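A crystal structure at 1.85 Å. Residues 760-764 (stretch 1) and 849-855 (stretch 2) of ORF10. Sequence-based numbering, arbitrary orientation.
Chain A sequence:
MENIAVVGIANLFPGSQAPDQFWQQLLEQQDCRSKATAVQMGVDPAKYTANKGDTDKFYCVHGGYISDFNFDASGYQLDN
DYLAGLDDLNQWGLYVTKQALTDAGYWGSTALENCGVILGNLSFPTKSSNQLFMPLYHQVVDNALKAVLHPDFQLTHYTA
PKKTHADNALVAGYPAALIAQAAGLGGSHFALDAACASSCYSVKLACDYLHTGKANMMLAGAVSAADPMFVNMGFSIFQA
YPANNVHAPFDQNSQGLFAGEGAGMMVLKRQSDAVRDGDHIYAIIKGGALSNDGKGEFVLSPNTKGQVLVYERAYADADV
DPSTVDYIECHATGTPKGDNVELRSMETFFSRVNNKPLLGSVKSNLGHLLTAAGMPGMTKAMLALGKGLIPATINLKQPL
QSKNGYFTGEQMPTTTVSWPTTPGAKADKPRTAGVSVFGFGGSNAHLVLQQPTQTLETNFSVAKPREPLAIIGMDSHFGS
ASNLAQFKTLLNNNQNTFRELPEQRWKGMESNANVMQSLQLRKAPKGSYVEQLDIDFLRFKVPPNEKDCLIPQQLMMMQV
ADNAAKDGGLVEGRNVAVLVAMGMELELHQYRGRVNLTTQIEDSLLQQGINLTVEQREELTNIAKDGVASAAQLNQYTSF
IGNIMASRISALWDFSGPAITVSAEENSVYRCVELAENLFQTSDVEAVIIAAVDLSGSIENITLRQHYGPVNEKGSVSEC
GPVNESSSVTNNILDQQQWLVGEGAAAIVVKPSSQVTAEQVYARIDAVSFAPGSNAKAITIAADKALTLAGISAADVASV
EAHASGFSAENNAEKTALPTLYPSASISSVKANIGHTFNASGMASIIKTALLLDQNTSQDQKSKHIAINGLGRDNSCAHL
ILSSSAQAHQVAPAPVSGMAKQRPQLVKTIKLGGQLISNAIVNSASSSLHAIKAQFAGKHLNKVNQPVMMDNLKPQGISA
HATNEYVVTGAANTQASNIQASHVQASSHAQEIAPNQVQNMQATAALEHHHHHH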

# COMPACT_ATOMS: atom_id res chain seq x y z
N GLN A 760 28.20 -16.26 -5.18
CA GLN A 760 26.94 -15.56 -5.38
C GLN A 760 26.88 -14.19 -4.72
O GLN A 760 26.01 -13.40 -5.07
CB GLN A 760 25.79 -16.37 -4.78
CG GLN A 760 25.58 -17.74 -5.37
CD GLN A 760 24.30 -18.32 -4.88
OE1 GLN A 760 24.24 -18.91 -3.79
NE2 GLN A 760 23.22 -18.11 -5.64
N VAL A 761 27.72 -13.93 -3.72
CA VAL A 761 27.43 -12.91 -2.72
C VAL A 761 28.06 -11.58 -3.13
O VAL A 761 29.27 -11.49 -3.32
CB VAL A 761 27.92 -13.34 -1.34
CG1 VAL A 761 27.64 -12.25 -0.32
CG2 VAL A 761 27.23 -14.64 -0.95
N TYR A 762 27.22 -10.54 -3.27
CA TYR A 762 27.75 -9.19 -3.38
C TYR A 762 28.29 -8.72 -2.05
O TYR A 762 29.47 -8.36 -1.93
CB TYR A 762 26.67 -8.22 -3.88
CG TYR A 762 26.30 -8.32 -5.35
CD1 TYR A 762 27.02 -7.63 -6.31
CD2 TYR A 762 25.21 -9.09 -5.76
CE1 TYR A 762 26.68 -7.68 -7.65
CE2 TYR A 762 24.84 -9.15 -7.10
CZ TYR A 762 25.59 -8.44 -8.04
OH TYR A 762 25.23 -8.52 -9.36
N ALA A 763 27.43 -8.74 -1.02
CA ALA A 763 27.73 -8.27 0.32
C ALA A 763 26.69 -8.90 1.23
O ALA A 763 25.68 -9.43 0.76
CB ALA A 763 27.67 -6.72 0.41
N ARG A 764 26.94 -8.86 2.54
CA ARG A 764 25.99 -9.35 3.52
C ARG A 764 25.36 -8.18 4.25
O ARG A 764 26.05 -7.20 4.56
CB ARG A 764 26.67 -10.27 4.53
CG ARG A 764 26.73 -11.68 4.03
CD ARG A 764 27.44 -12.62 4.99
NE ARG A 764 27.63 -13.85 4.23
CZ ARG A 764 28.69 -14.10 3.49
NH1 ARG A 764 28.76 -15.23 2.80
NH2 ARG A 764 29.70 -13.23 3.46
N THR A 849 26.10 0.60 -1.67
CA THR A 849 26.97 0.03 -0.64
C THR A 849 27.37 -1.39 -0.99
O THR A 849 28.55 -1.76 -0.86
CB THR A 849 26.26 0.09 0.71
OG1 THR A 849 25.94 1.45 1.04
CG2 THR A 849 27.12 -0.52 1.82
N ALA A 850 26.42 -2.21 -1.44
CA ALA A 850 26.75 -3.58 -1.83
C ALA A 850 27.73 -3.62 -3.01
O ALA A 850 28.63 -4.46 -3.03
CB ALA A 850 25.48 -4.35 -2.17
N LEU A 851 27.57 -2.72 -3.99
CA LEU A 851 28.51 -2.70 -5.12
C LEU A 851 29.91 -2.32 -4.65
O LEU A 851 30.90 -2.93 -5.09
CB LEU A 851 28.03 -1.75 -6.22
CG LEU A 851 26.80 -2.13 -7.07
CD1 LEU A 851 26.34 -0.95 -7.97
CD2 LEU A 851 27.03 -3.38 -7.94
N LEU A 852 30.02 -1.34 -3.75
CA LEU A 852 31.33 -0.92 -3.24
C LEU A 852 32.00 -2.05 -2.47
O LEU A 852 33.20 -2.29 -2.63
CB LEU A 852 31.19 0.29 -2.33
CG LEU A 852 30.87 1.65 -2.98
CD1 LEU A 852 30.98 2.76 -1.92
CD2 LEU A 852 31.79 1.93 -4.16
N LEU A 853 31.25 -2.72 -1.60
CA LEU A 853 31.79 -3.85 -0.85
C LEU A 853 32.13 -5.04 -1.75
O LEU A 853 33.12 -5.74 -1.49
CB LEU A 853 30.80 -4.27 0.23
CG LEU A 853 30.66 -3.25 1.35
CD1 LEU A 853 29.42 -3.62 2.15
CD2 LEU A 853 31.89 -3.22 2.24
N ASP A 854 31.35 -5.27 -2.80
CA ASP A 854 31.68 -6.33 -3.75
C ASP A 854 33.00 -6.07 -4.47
O ASP A 854 33.65 -7.03 -4.91
CB ASP A 854 30.57 -6.47 -4.78
CG ASP A 854 30.74 -7.72 -5.63
OD1 ASP A 854 30.87 -8.81 -5.05
OD2 ASP A 854 30.77 -7.63 -6.88
N GLN A 855 33.40 -4.81 -4.59
CA GLN A 855 34.66 -4.40 -5.23
C GLN A 855 35.84 -4.40 -4.27
O GLN A 855 36.96 -4.11 -4.71
CB GLN A 855 34.52 -2.98 -5.81
CG GLN A 855 33.63 -2.88 -7.00
CD GLN A 855 33.17 -1.42 -7.26
OE1 GLN A 855 32.24 -1.19 -8.03
NE2 GLN A 855 33.82 -0.45 -6.60

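Residues 849-854 form the end portion of a helix that begins earlier in the chain, and the segment 760-764 runs past it at close range. The nearest CA pairs fix the register: Tyr-762 CA lies 4.9 Å from Asp-854 CA, and Ala-763 CA lies 5.3 Å from Ala-850 CA. In the first pair the CA-to-CB bond of Asp-854 points toward stretch 1 and that of Tyr-762 sideways; the second pair is two alanines. No hydrogen bond crosses between the stretches, so the 273 Å² they bury, both sides summed, rests on van der Waals packing.

Thr-849 makes no contact with stretch 1, but its carbonyl helps build the helix: Leu-853 N donates to Thr-849 O at 3.0 Å.

Ala-850 meets Ala-763 and Tyr-762 across the second of the two close CA pairs. Ala-850 CB is 4.1 Å from Ala-763 CB and 4.4 Å from Tyr-762 CB, and Ala-763 CB also sits 4.0 Å from Ala-850 CA. With a methyl group on each side, nothing bulky separates the main chains of Ala-850 and Ala-763. Tyr-762 O approaches Ala-850 O to 4.1 Å, a contact between two acceptors that brings no bond; Ala-850 O is instead used within the helix, receiving Asp-854 N at 2.8 Å.

Leu-851 points its CA-to-CB bond away from stretch 1, yet the end of the side chain comes nearer. With chi1 at -71° (m) and chi2 at 171° (t), Leu-851 CD2 reaches 4.3 Å from Tyr-762 CE1, an apolar contact at an oblique approach to the ring. Leu-852 is out of reach.

Leu-853 directs its CA-to-CB bond toward stretch 1 and places Leu-853 CD1 4.0 Å from Ala-763 CB. That alanine methyl therefore packs against two residues three positions apart, Ala-850 and Leu-853, consistent with the helical repeat.

Asp-854 has the largest covered area in stretch 2, 52 Å²; Tyr-762 has the largest in stretch 1, 91 Å², with Ala-850 and Leu-851 also in contact with it. Asp-854 CG, the carboxylate carbon, lies 3.8 Å from Tyr-762 CD1, again obliquely; the tyrosine chi1 of -74° (m) and chi2 of -86° set the ring in this position. Asp-854 OD1 is 3.4 Å from Tyr-762 O and 3.6 Å from Val-761 O. Proximity alone is no evidence of bonding, because a carboxylate oxygen and a carbonyl oxygen are both acceptors. OD1 finds its hydrogen bond elsewhere in the structure, as does Tyr-762 OH.

The CA-to-CB bond of Gln-855, past the helix, points away, and the residue makes no contact. Gln-855 N forms two weak bonds, to Leu-851 O and to Leu-852 O, each 3.2 Å.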